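Ectoine hydroxylase (Sphingopyxis alaskensis RB2256, PDB 4Q5O) hydroxylates L-ectoine to 5-hydroxyectoine, an osmoprotectant, using iron, molecular oxygen and 2-oxoglutarate. Local coordinates at residues R24-P29 and S192-L197; I133-L138 and F268-A273; W151-E156 and D248-H253; S275-K280 and G296-L301. All coordinates share one frame; numbering follows the deposited sequence.

In the fold
From the N terminus, strand 23-25 pairs with strand 195-197, so contact 1 closes a loop of 162 residues at the edge of the fold. Within that loop residues 133-138 open contact 2, which ends on the neighbouring strand 264-273 and therefore crosses contact 1. Residues 151-156 start contact 3, closed at 248-253; it lies wholly within the span of contact 2 and also crosses contact 1, to which it is joined by Arg-26 and Asp-248. Contacts 2 and 3 share the two bound ligands. Contact 4 follows in series after strand 264-273, a short closure between two C-terminal loop segments that touches contact 2 through Leu-278 and His-134.

Contact 1: R24-P29 and S192-L197; sequences RPRLDP and SHRTYL
Arg-26 reaches across to the backbone of His-193, its NH1 donating a hydrogen bond of 3.0 Å to His-193 O. The oxygen lies in the guanidinium plane, but NH1 stands above the plane of the carbonyl. CG trans to the backbone N (chi1 174°) and a chain extended as far as NE carry the group there, with CD passing 3.4 Å from His-193 O. The guanidinium also grips its own loop: NE bonds to Asp-28 O at 3.2 Å and NH2 to Pro-29 O at 2.7 Å, fixing its rotation. NH1 has a second, charged partner in Asp-248. Replacing this arginine by an alanine would probably leave Asp-248 without this countercharge and the carbonyls of Asp-28, Pro-29 and His-193 without this donor. Beside it, in a short antiparallel ladder, Arg-24 and Tyr-196 form a hydrogen-bonded pair, Arg-24 N to Tyr-196 O at 2.9 Å and Tyr-196 N to Arg-24 O at 2.8 Å. Pro-25, lacking an N-H, falls on the non-hydrogen-bonded pair with Thr-195; just beyond the ladder, Arg-26 N makes a weak bond to Arg-194 O (3.3 Å). The side chains of Arg-24 and Tyr-196 run side by side, guanidinium and ring planes nearly perpendicular. The two-stranded sheet is flanked by helix 154-162, where Tyr-196 packs on Glu-156 and His-159, and by helix 222-232, where Thr-195 meets Leu-228.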
# COMPACT_ATOMS: atom_id res chain seq x y z
N ARG A 24 -22.57 14.71 -9.50
CA ARG A 24 -23.98 15.03 -9.25
C ARG A 24 -24.34 14.80 -7.78
O ARG A 24 -23.64 14.06 -7.09
CB ARG A 24 -24.86 14.16 -10.14
CG ARG A 24 -24.61 14.30 -11.65
CD ARG A 24 -25.42 13.28 -12.46
NE ARG A 24 -26.84 13.62 -12.55
CZ ARG A 24 -27.79 13.16 -11.72
NH1 ARG A 24 -27.48 12.34 -10.71
NH2 ARG A 24 -29.05 13.54 -11.89
N PRO A 25 -25.42 15.40 -7.30
CA PRO A 25 -25.64 15.31 -5.84
C PRO A 25 -26.46 14.08 -5.42
O PRO A 25 -27.28 13.58 -6.19
CB PRO A 25 -26.40 16.60 -5.54
CG PRO A 25 -27.19 16.85 -6.78
CD PRO A 25 -26.39 16.30 -7.94
N ARG A 26 -26.22 13.60 -4.20
CA ARG A 26 -26.95 12.45 -3.66
C ARG A 26 -28.38 12.83 -3.37
O ARG A 26 -28.63 13.81 -2.67
CB ARG A 26 -26.29 11.97 -2.36
CG ARG A 26 -27.07 10.88 -1.67
CD ARG A 26 -26.27 10.27 -0.52
NE ARG A 26 -26.91 9.07 0.03
CZ ARG A 26 -26.28 7.92 0.27
NH1 ARG A 26 -24.97 7.80 0.04
NH2 ARG A 26 -26.95 6.90 0.75
N LEU A 27 -29.33 12.06 -3.87
CA LEU A 27 -30.73 12.42 -3.68
C LEU A 27 -31.44 11.52 -2.67
O LEU A 27 -32.64 11.66 -2.45
CB LEU A 27 -31.45 12.44 -5.02
CG LEU A 27 -30.74 13.30 -6.06
CD1 LEU A 27 -31.42 13.16 -7.40
CD2 LEU A 27 -30.67 14.77 -5.64
N ASP A 28 -30.68 10.64 -2.03
CA ASP A 28 -31.18 9.75 -0.98
C ASP A 28 -30.57 10.09 0.38
O ASP A 28 -29.55 10.77 0.43
CB ASP A 28 -30.86 8.30 -1.35
CG ASP A 28 -31.39 7.94 -2.72
OD1 ASP A 28 -32.63 7.93 -2.87
OD2 ASP A 28 -30.59 7.68 -3.65
N PRO A 29 -31.20 9.64 1.49
CA PRO A 29 -30.56 9.79 2.80
C PRO A 29 -29.34 8.88 2.85
O PRO A 29 -29.09 8.11 1.93
CB PRO A 29 -31.62 9.26 3.77
CG PRO A 29 -32.91 9.35 3.03
CD PRO A 29 -32.56 9.09 1.60
N SER A 192 -17.31 11.14 0.35
CA SER A 192 -17.51 11.03 -1.10
C SER A 192 -18.80 10.29 -1.44
O SER A 192 -19.16 10.19 -2.61
CB SER A 192 -16.34 10.32 -1.77
OG SER A 192 -16.22 8.98 -1.30
N HIS A 193 -19.48 9.76 -0.42
CA HIS A 193 -20.74 9.05 -0.65
C HIS A 193 -21.89 10.01 -0.89
O HIS A 193 -22.99 9.60 -1.28
CB HIS A 193 -21.08 8.14 0.54
CG HIS A 193 -21.24 8.87 1.84
ND1 HIS A 193 -20.28 9.73 2.33
CD2 HIS A 193 -22.24 8.84 2.75
CE1 HIS A 193 -20.69 10.21 3.50
NE2 HIS A 193 -21.88 9.68 3.78
N ARG A 194 -21.64 11.29 -0.65
CA ARG A 194 -22.65 12.29 -0.93
C ARG A 194 -22.50 12.89 -2.31
O ARG A 194 -23.26 13.75 -2.70
CB ARG A 194 -22.65 13.37 0.14
CG ARG A 194 -23.59 13.01 1.27
CD ARG A 194 -23.71 14.12 2.28
NE ARG A 194 -23.87 13.56 3.61
CZ ARG A 194 -25.03 13.51 4.27
NH1 ARG A 194 -26.14 14.01 3.73
NH2 ARG A 194 -25.06 12.97 5.48
N THR A 195 -21.51 12.42 -3.05
CA THR A 195 -21.28 12.86 -4.42
C THR A 195 -21.38 11.66 -5.36
O THR A 195 -20.74 10.65 -5.11
CB THR A 195 -19.87 13.46 -4.56
OG1 THR A 195 -19.79 14.67 -3.80
CG2 THR A 195 -19.53 13.76 -6.02
N TYR A 196 -22.20 11.78 -6.40
CA TYR A 196 -22.31 10.73 -7.43
C TYR A 196 -21.43 11.09 -8.60
O TYR A 196 -21.78 11.95 -9.41
CB TYR A 196 -23.75 10.58 -7.92
CG TYR A 196 -24.00 9.41 -8.87
CD1 TYR A 196 -23.69 8.10 -8.52
CD2 TYR A 196 -24.60 9.62 -10.11
CE1 TYR A 196 -23.94 7.03 -9.38
CE2 TYR A 196 -24.86 8.55 -10.99
CZ TYR A 196 -24.53 7.26 -10.62
OH TYR A 196 -24.79 6.22 -11.49
N LEU A 197 -20.29 10.42 -8.69
CA LEU A 197 -19.37 10.64 -9.77
C LEU A 197 -19.75 9.80 -10.99
O LEU A 197 -19.58 8.58 -10.98
CB LEU A 197 -17.97 10.27 -9.31
CG LEU A 197 -16.92 10.50 -10.37
CD1 LEU A 197 -17.11 11.88 -10.97
CD2 LEU A 197 -15.56 10.36 -9.74

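Contact 2: I133-L138 and F268-A273. With 6CS ((4S,5S)-5-hydroxy-2-methyl-1,4,5,6-tetrahydropyrimidine-4-carboxylic acid), chain E; AKG (2-oxoglutaric acid), chain D.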
# COMPACT_ATOMS: atom_id res chain seq x y z
N ILE A 133 -29.35 -10.11 1.32
CA ILE A 133 -28.06 -10.09 0.67
C ILE A 133 -28.19 -9.89 -0.84
O ILE A 133 -28.76 -10.73 -1.54
CB ILE A 133 -27.25 -11.36 0.96
CG1 ILE A 133 -27.29 -11.72 2.46
CG2 ILE A 133 -25.83 -11.24 0.41
CD1 ILE A 133 -26.94 -10.58 3.41
N HIS A 134 -27.65 -8.78 -1.32
CA HIS A 134 -27.58 -8.46 -2.74
C HIS A 134 -26.43 -9.24 -3.38
O HIS A 134 -26.50 -9.63 -4.55
CB HIS A 134 -27.34 -6.95 -2.92
CG HIS A 134 -26.73 -6.57 -4.23
ND1 HIS A 134 -27.48 -6.18 -5.32
CD2 HIS A 134 -25.43 -6.51 -4.63
CE1 HIS A 134 -26.67 -5.90 -6.33
NE2 HIS A 134 -25.43 -6.09 -5.94
N GLN A 135 -25.38 -9.45 -2.59
CA GLN A 135 -24.13 -10.09 -3.03
C GLN A 135 -23.34 -10.39 -1.77
O GLN A 135 -23.30 -9.58 -0.85
CB GLN A 135 -23.30 -9.18 -3.93
CG GLN A 135 -21.81 -9.59 -4.05
CD GLN A 135 -20.97 -8.69 -4.96
OE1 GLN A 135 -21.45 -8.14 -5.95
NE2 GLN A 135 -19.69 -8.54 -4.62
N SER A 136 -22.74 -11.57 -1.71
CA SER A 136 -21.79 -11.83 -0.66
C SER A 136 -20.54 -12.38 -1.33
O SER A 136 -20.57 -12.77 -2.49
CB SER A 136 -22.37 -12.80 0.35
OG SER A 136 -22.58 -14.06 -0.25
N ARG A 137 -19.42 -12.40 -0.61
CA ARG A 137 -18.18 -12.91 -1.18
C ARG A 137 -17.30 -13.40 -0.04
O ARG A 137 -17.43 -12.92 1.09
CB ARG A 137 -17.47 -11.81 -1.96
CG ARG A 137 -16.68 -12.32 -3.17
CD ARG A 137 -15.75 -11.27 -3.79
NE ARG A 137 -16.47 -10.14 -4.37
CZ ARG A 137 -16.01 -9.42 -5.39
NH1 ARG A 137 -14.84 -9.72 -5.95
NH2 ARG A 137 -16.73 -8.40 -5.87
N LEU A 138 -16.43 -14.37 -0.31
CA LEU A 138 -15.30 -14.66 0.59
C LEU A 138 -14.02 -14.48 -0.21
O LEU A 138 -13.88 -15.06 -1.29
CB LEU A 138 -15.38 -16.06 1.17
CG LEU A 138 -14.19 -16.58 2.00
CD1 LEU A 138 -14.15 -16.02 3.42
CD2 LEU A 138 -14.21 -18.10 2.05
N PHE A 268 -17.16 -10.48 2.69
CA PHE A 268 -17.84 -9.28 2.21
C PHE A 268 -19.35 -9.51 2.06
O PHE A 268 -19.78 -10.46 1.40
CB PHE A 268 -17.20 -8.86 0.90
CG PHE A 268 -17.74 -7.58 0.34
CD1 PHE A 268 -17.57 -6.39 1.02
CD2 PHE A 268 -18.39 -7.56 -0.90
CE1 PHE A 268 -18.05 -5.20 0.49
CE2 PHE A 268 -18.88 -6.37 -1.43
CZ PHE A 268 -18.71 -5.19 -0.73
N LEU A 269 -20.16 -8.63 2.65
CA LEU A 269 -21.62 -8.81 2.71
C LEU A 269 -22.40 -7.55 2.34
O LEU A 269 -22.40 -6.58 3.10
CB LEU A 269 -22.06 -9.18 4.12
CG LEU A 269 -21.63 -10.52 4.66
CD1 LEU A 269 -22.06 -10.68 6.12
CD2 LEU A 269 -22.25 -11.58 3.76
N VAL A 270 -23.10 -7.57 1.22
CA VAL A 270 -23.87 -6.42 0.78
C VAL A 270 -25.34 -6.51 1.19
O VAL A 270 -26.09 -7.34 0.69
CB VAL A 270 -23.78 -6.28 -0.74
CG1 VAL A 270 -24.35 -4.94 -1.16
CG2 VAL A 270 -22.34 -6.44 -1.20
N TYR A 271 -25.77 -5.64 2.09
CA TYR A 271 -27.17 -5.57 2.48
C TYR A 271 -27.92 -4.51 1.66
O TYR A 271 -27.53 -3.35 1.63
CB TYR A 271 -27.29 -5.24 3.96
CG TYR A 271 -26.77 -6.30 4.90
CD1 TYR A 271 -27.63 -7.24 5.48
CD2 TYR A 271 -25.42 -6.36 5.24
CE1 TYR A 271 -27.16 -8.21 6.35
CE2 TYR A 271 -24.94 -7.33 6.11
CZ TYR A 271 -25.82 -8.25 6.66
OH TYR A 271 -25.36 -9.21 7.52
N ASN A 272 -29.00 -4.93 1.01
CA ASN A 272 -29.87 -4.03 0.29
C ASN A 272 -31.22 -4.04 0.99
O ASN A 272 -31.66 -5.09 1.46
CB ASN A 272 -30.02 -4.51 -1.15
CG ASN A 272 -30.68 -3.49 -2.05
OD1 ASN A 272 -30.45 -2.30 -1.92
ND2 ASN A 272 -31.53 -3.97 -2.96
N ALA A 273 -31.87 -2.89 1.12
CA ALA A 273 -33.20 -2.86 1.71
C ALA A 273 -34.17 -3.49 0.71
O ALA A 273 -34.01 -3.32 -0.51
CB ALA A 273 -33.61 -1.45 2.02
O 6CS E . -15.79 -4.54 -9.06
C 6CS E . -16.38 -3.50 -8.62
OXT 6CS E . -16.03 -2.39 -9.10
CA 6CS E . -17.52 -3.62 -7.63
N 6CS E . -18.11 -4.84 -8.05
CAI 6CS E . -18.69 -5.74 -7.29
CAA 6CS E . -19.20 -6.97 -8.00
NAG 6CS E . -18.81 -5.60 -5.87
CG2 6CS E . -18.28 -4.40 -5.35
CB 6CS E . -17.23 -3.60 -6.11
OG1 6CS E . -17.42 -2.23 -5.65
C1 AKG D . -14.25 -6.06 -2.61
O1 AKG D . -13.73 -7.12 -3.08
O2 AKG D . -15.35 -6.14 -1.98
C2 AKG D . -13.56 -4.70 -2.83
O5 AKG D . -14.14 -3.76 -3.34
C3 AKG D . -12.13 -4.48 -2.39
C4 AKG D . -11.29 -4.36 -3.64
C5 AKG D . -11.29 -5.72 -4.31
O3 AKG D . -10.40 -6.56 -4.01
O4 AKG D . -12.19 -6.03 -5.16
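Arg-137 and Phe-268 pair on neighbouring antiparallel strands of the double-stranded beta-helix core, in the wall of the active site. Arg-137 N bonds to Phe-268 O at 2.8 Å, in the carbonyl plane, and Phe-268 N returns a bond to Arg-137 O at 2.9 Å. CG of Phe-268 stands opposite the backbone N (chi1 -176°), turning the ring to the ligands: O2 of 2-oxoglutarate sits over the centre of one face, 3.4 Å above the plane. O1 of the same ligand lies over the guanidinium of Arg-137, an approach consistent with attraction between charges. Gln-135, a known ectoine-binding residue, extends beside the bound 5-hydroxyectoine, while its CB packs on Val-270 CG2 at 4.0 Å. Farther along, His-134 N bonds to Val-270 O at 2.9 Å where the chain turns a corner. On the other face of the sheet, Ile-133 CD1 makes a CH-pi contact over the Tyr-271 ring, 4.1 Å from its centroid, and Ser-136 CB meets Leu-269 CD2 at 3.6 Å. Helix 103-106 packs against Ile-133 and Ser-136, strand 169-175 pairs with the far side of strand 264-273, and Trp-158 of helix 154-162 covers Gln-135 and Val-270.

Contact 3: W151-E156 and D248-H253. With FE (Fe (III) ion), chain C; 6CS ((4S,5S)-5-hydroxy-2-methyl-1,4,5,6-tetrahydropyrimidine-4-carboxylic acid), chain E; AKG (2-oxoglutaric acid), chain D.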
# COMPACT_ATOMS: atom_id res chain seq x y z
N TRP A 151 -9.95 2.69 -7.67
CA TRP A 151 -11.07 3.44 -7.14
C TRP A 151 -12.40 3.21 -7.86
O TRP A 151 -12.44 3.15 -9.10
CB TRP A 151 -10.75 4.92 -7.18
CG TRP A 151 -9.54 5.29 -6.38
CD1 TRP A 151 -8.30 5.65 -6.88
CD2 TRP A 151 -9.44 5.37 -4.96
NE1 TRP A 151 -7.44 5.93 -5.83
CE2 TRP A 151 -8.12 5.77 -4.64
CE3 TRP A 151 -10.34 5.13 -3.91
CZ2 TRP A 151 -7.67 5.93 -3.33
CZ3 TRP A 151 -9.90 5.29 -2.61
CH2 TRP A 151 -8.57 5.68 -2.33
N HIS A 152 -13.49 3.14 -7.10
CA HIS A 152 -14.81 2.91 -7.65
C HIS A 152 -15.91 2.95 -6.57
O HIS A 152 -15.68 2.58 -5.40
CB HIS A 152 -14.85 1.54 -8.30
CG HIS A 152 -14.85 0.42 -7.30
ND1 HIS A 152 -13.70 -0.15 -6.81
CD2 HIS A 152 -15.87 -0.20 -6.67
CE1 HIS A 152 -14.01 -1.09 -5.93
NE2 HIS A 152 -15.32 -1.13 -5.83
N SER A 153 -17.10 3.37 -6.97
CA SER A 153 -18.29 3.29 -6.14
C SER A 153 -19.13 2.05 -6.49
O SER A 153 -19.59 1.92 -7.63
CB SER A 153 -19.13 4.55 -6.33
OG SER A 153 -20.38 4.41 -5.70
N ASP A 154 -19.28 1.13 -5.54
CA ASP A 154 -20.12 -0.06 -5.74
C ASP A 154 -21.45 0.29 -6.39
O ASP A 154 -21.82 -0.30 -7.40
CB ASP A 154 -20.43 -0.76 -4.41
CG ASP A 154 -19.21 -1.37 -3.76
OD1 ASP A 154 -18.11 -1.29 -4.35
OD2 ASP A 154 -19.34 -1.94 -2.65
N PHE A 155 -22.14 1.27 -5.82
CA PHE A 155 -23.45 1.68 -6.34
C PHE A 155 -23.45 2.08 -7.80
O PHE A 155 -24.49 2.07 -8.44
CB PHE A 155 -24.04 2.84 -5.52
CG PHE A 155 -25.35 3.36 -6.07
CD1 PHE A 155 -26.52 2.66 -5.88
CD2 PHE A 155 -25.40 4.54 -6.78
CE1 PHE A 155 -27.73 3.14 -6.37
CE2 PHE A 155 -26.58 5.00 -7.28
CZ PHE A 155 -27.75 4.31 -7.07
N GLU A 156 -22.30 2.47 -8.34
CA GLU A 156 -22.34 2.95 -9.70
C GLU A 156 -22.50 1.77 -10.65
O GLU A 156 -23.24 1.85 -11.62
CB GLU A 156 -21.13 3.82 -10.04
CG GLU A 156 -21.29 4.64 -11.30
CD GLU A 156 -20.89 3.87 -12.55
OE1 GLU A 156 -20.10 2.90 -12.43
OE2 GLU A 156 -21.37 4.23 -13.65
N ASP A 248 -21.32 2.81 3.12
CA ASP A 248 -22.36 3.16 2.19
C ASP A 248 -22.02 2.74 0.76
O ASP A 248 -20.86 2.84 0.33
CB ASP A 248 -22.64 4.65 2.24
CG ASP A 248 -23.82 5.04 1.39
OD1 ASP A 248 -24.96 4.67 1.79
OD2 ASP A 248 -23.64 5.71 0.35
N CYS A 249 -23.03 2.29 0.03
CA CYS A 249 -22.87 1.69 -1.29
C CYS A 249 -22.18 2.64 -2.25
O CYS A 249 -21.44 2.21 -3.13
CB CYS A 249 -24.22 1.31 -1.87
SG CYS A 249 -25.32 2.73 -1.99
N ASN A 250 -22.44 3.94 -2.10
CA ASN A 250 -21.80 4.92 -2.96
C ASN A 250 -20.48 5.51 -2.41
O ASN A 250 -20.01 6.53 -2.92
CB ASN A 250 -22.79 6.03 -3.35
CG ASN A 250 -22.20 6.99 -4.40
OD1 ASN A 250 -21.63 6.55 -5.40
ND2 ASN A 250 -22.28 8.31 -4.14
N LEU A 251 -19.87 4.91 -1.39
CA LEU A 251 -18.59 5.46 -0.89
C LEU A 251 -17.42 5.11 -1.81
O LEU A 251 -17.19 3.94 -2.10
CB LEU A 251 -18.30 5.02 0.55
CG LEU A 251 -16.99 5.48 1.19
CD1 LEU A 251 -17.02 6.97 1.56
CD2 LEU A 251 -16.71 4.64 2.42
N MET A 252 -16.68 6.13 -2.26
CA MET A 252 -15.54 5.87 -3.14
C MET A 252 -14.44 5.08 -2.40
O MET A 252 -13.95 5.51 -1.35
CB MET A 252 -15.00 7.18 -3.74
CG MET A 252 -14.06 7.01 -4.93
SD MET A 252 -14.75 6.36 -6.48
CE MET A 252 -15.69 7.77 -7.06
N HIS A 253 -14.08 3.92 -2.92
CA HIS A 253 -13.03 3.09 -2.30
C HIS A 253 -12.09 2.38 -3.30
O HIS A 253 -12.23 2.52 -4.51
CB HIS A 253 -13.63 2.09 -1.30
CG HIS A 253 -14.49 1.03 -1.93
ND1 HIS A 253 -15.85 1.18 -2.09
CD2 HIS A 253 -14.19 -0.20 -2.41
CE1 HIS A 253 -16.35 0.10 -2.65
NE2 HIS A 253 -15.36 -0.76 -2.86
FE FE C . -16.16 -2.57 -4.13
O 6CS E . -15.79 -4.54 -9.06
C 6CS E . -16.38 -3.50 -8.62
OXT 6CS E . -16.03 -2.39 -9.10
CA 6CS E . -17.52 -3.62 -7.63
N 6CS E . -18.11 -4.84 -8.05
CAI 6CS E . -18.69 -5.74 -7.29
CAA 6CS E . -19.20 -6.97 -8.00
NAG 6CS E . -18.81 -5.60 -5.87
CG2 6CS E . -18.28 -4.40 -5.35
CB 6CS E . -17.23 -3.60 -6.11
OG1 6CS E . -17.42 -2.23 -5.65
C1 AKG D . -14.25 -6.06 -2.61
O1 AKG D . -13.73 -7.12 -3.08
O2 AKG D . -15.35 -6.14 -1.98
C2 AKG D . -13.56 -4.70 -2.83
O5 AKG D . -14.14 -3.76 -3.34
C3 AKG D . -12.13 -4.48 -2.39
C4 AKG D . -11.29 -4.36 -3.64
C5 AKG D . -11.29 -5.72 -4.31
O3 AKG D . -10.40 -6.56 -4.01
O4 AKG D . -12.19 -6.03 -5.16
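His-253 enters the iron site beside His-152, to which its backbone is paired: His-152 N bonds to His-253 O at 2.9 Å. From CB of His-253, chi1 of 66° tucks CG over the backbone, flanked by N and C, and the ring passes with one face toward His-152 O, 4.0 Å from CG. ND1 donates to Leu-251 O at 3.1 Å, which fixes the ring's rotation; CD2 lies 3.6 Å from His-152 CE1. At the tip NE2 binds the iron at 2.4 Å. His-152 NE2 and Asp-154 OD1 complete the facial triad of two histidines and one carboxylate, the HxD...H motif of this dioxygenase family. The two imidazoles meet obliquely, planes 67° apart, and His-152 ND1 bonds to Tyr-150 O, which steadies its ring. O5 of 2-oxoglutarate occupies a further iron position. The hydroxyl OG1 of the product is also modelled at the iron, but so close to Asp-154 OD1 that its placement is doubtful. Behind the metal, Phe-155 N bonds to Cys-249 O at 2.9 Å next to Ser-153, the N-cap residue of helix 154-162; Asn-250 ND2 holds the carbonyls of His-193 and Thr-195. Trp-151 lays CE3 3.3 Å from His-253 O and sends NE1 to Ile-259 O of the second subunit. With a leucine in its place, that carbonyl of the partner would probably lose its donor and a gap would open along the backbone of His-253. Met-252 SD lies beside His-152 N, and its side chain also touches Leu-225 and Leu-197.

Contact 4: S275-K280 and G296-L301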
# COMPACT_ATOMS: atom_id res chain seq x y z
N SER A 275 -37.14 -2.70 -0.01
CA SER A 275 -37.80 -1.62 -0.75
C SER A 275 -37.06 -1.28 -2.03
O SER A 275 -37.63 -0.67 -2.94
CB SER A 275 -37.87 -0.32 0.06
OG SER A 275 -38.32 -0.50 1.39
N ASN A 276 -35.79 -1.66 -2.09
CA ASN A 276 -34.88 -1.15 -3.11
C ASN A 276 -34.41 -2.26 -4.05
O ASN A 276 -33.35 -2.17 -4.66
CB ASN A 276 -33.69 -0.47 -2.41
CG ASN A 276 -32.86 0.36 -3.35
OD1 ASN A 276 -33.36 0.90 -4.34
ND2 ASN A 276 -31.56 0.47 -3.06
N ARG A 277 -35.24 -3.31 -4.16
CA ARG A 277 -34.92 -4.47 -4.99
C ARG A 277 -34.59 -4.08 -6.42
O ARG A 277 -35.03 -3.03 -6.91
CB ARG A 277 -36.05 -5.50 -4.97
CG ARG A 277 -37.38 -5.00 -5.54
CD ARG A 277 -38.35 -6.15 -5.89
NE ARG A 277 -39.76 -5.76 -5.72
CZ ARG A 277 -40.70 -5.90 -6.65
NH1 ARG A 277 -40.40 -6.43 -7.83
NH2 ARG A 277 -41.94 -5.52 -6.40
N LEU A 278 -33.81 -4.92 -7.09
CA LEU A 278 -33.27 -4.60 -8.40
C LEU A 278 -34.37 -4.53 -9.45
O LEU A 278 -35.13 -5.47 -9.62
CB LEU A 278 -32.22 -5.62 -8.83
CG LEU A 278 -30.85 -5.64 -8.14
CD1 LEU A 278 -30.94 -6.17 -6.71
CD2 LEU A 278 -29.90 -6.48 -8.96
N GLU A 279 -34.44 -3.40 -10.13
CA GLU A 279 -35.19 -3.28 -11.37
C GLU A 279 -34.25 -3.70 -12.49
O GLU A 279 -33.23 -4.34 -12.23
CB GLU A 279 -35.66 -1.84 -11.56
CG GLU A 279 -36.49 -1.29 -10.41
CD GLU A 279 -37.07 0.08 -10.70
OE1 GLU A 279 -37.14 0.47 -11.89
OE2 GLU A 279 -37.45 0.79 -9.73
N LYS A 280 -34.58 -3.34 -13.73
CA LYS A 280 -33.71 -3.64 -14.88
C LYS A 280 -32.55 -2.65 -14.92
O LYS A 280 -32.67 -1.54 -14.40
CB LYS A 280 -34.50 -3.58 -16.19
CG LYS A 280 -35.70 -4.52 -16.26
CD LYS A 280 -35.31 -5.98 -16.04
CE LYS A 280 -34.73 -6.62 -17.30
NZ LYS A 280 -34.34 -8.03 -17.05
N GLY A 296 -35.01 -11.37 -7.90
CA GLY A 296 -35.60 -10.12 -8.35
C GLY A 296 -36.57 -9.65 -7.29
O GLY A 296 -36.61 -8.46 -6.98
N GLU A 297 -37.37 -10.58 -6.76
CA GLU A 297 -38.26 -10.26 -5.64
C GLU A 297 -37.84 -11.05 -4.41
O GLU A 297 -38.45 -12.06 -4.07
CB GLU A 297 -39.72 -10.55 -5.99
CG GLU A 297 -40.46 -9.36 -6.60
CD GLU A 297 -41.48 -9.75 -7.66
OE1 GLU A 297 -41.36 -10.85 -8.25
OE2 GLU A 297 -42.42 -8.95 -7.91
N PRO A 298 -36.79 -10.57 -3.72
CA PRO A 298 -36.22 -11.32 -2.59
C PRO A 298 -37.11 -11.19 -1.37
O PRO A 298 -37.85 -10.22 -1.25
CB PRO A 298 -34.90 -10.60 -2.33
CG PRO A 298 -35.19 -9.18 -2.72
CD PRO A 298 -36.15 -9.25 -3.88
N ALA A 299 -37.03 -12.19 -0.49
CA ALA A 299 -37.68 -12.12 0.80
C ALA A 299 -36.74 -11.38 1.75
O ALA A 299 -35.55 -11.22 1.45
CB ALA A 299 -37.96 -13.52 1.31
N ALA A 300 -37.27 -10.93 2.88
CA ALA A 300 -36.45 -10.30 3.92
C ALA A 300 -35.54 -11.34 4.60
O ALA A 300 -35.77 -12.54 4.48
CB ALA A 300 -37.32 -9.60 4.94
N LEU A 301 -34.52 -10.88 5.30
CA LEU A 301 -33.63 -11.78 6.04
C LEU A 301 -34.28 -12.03 7.38
O LEU A 301 -35.07 -11.21 7.85
CB LEU A 301 -32.26 -11.14 6.25
CG LEU A 301 -31.05 -12.06 6.43
CD1 LEU A 301 -30.77 -12.84 5.16
CD2 LEU A 301 -29.82 -11.28 6.83
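The guanidinium of Arg-277 has Glu-297 over one face, CG of the glutamate lying 3.1 Å above the plane and offset toward the rim, while Gly-296 O sits at an edge, near the plane. The carboxylate of Glu-297 is turned 40° against the guanidinium, and its OE2 comes within 3.2 Å of Arg-277 NH1. That pair is a salt bridge by charge alone: OE2 stands well out of the guanidinium plane, and no N-H is aimed at it. The two side chains run alongside each other in the same direction, the arginine bent at chi3 and the glutamate at chi2. At the base of Arg-277, chi1 of 62° folds CG back over its own backbone, and this brings the aliphatic part against the second segment. CD then lies beside Gly-296 O, and CB rests on Pro-298 CD at 3.9 Å. Deeper in, Leu-278 runs past Gly-296, their CA atoms 6.0 Å apart, and turns its side chain onto Tyr-132 and His-134 of strand 131-141; Pro-298 shares Tyr-132. The contact thus joins two segments of the irregular C-terminal region after strand 264-273, the side chain of Leu-278 about 7 Å from that of Trp-158, a residue important for ectoine stabilization. Being exposed and undirected, the ion pair is probably modest in strength and easily screened by solvent; between these two segments the contact rests on charge and aliphatic packing, with no directed bond.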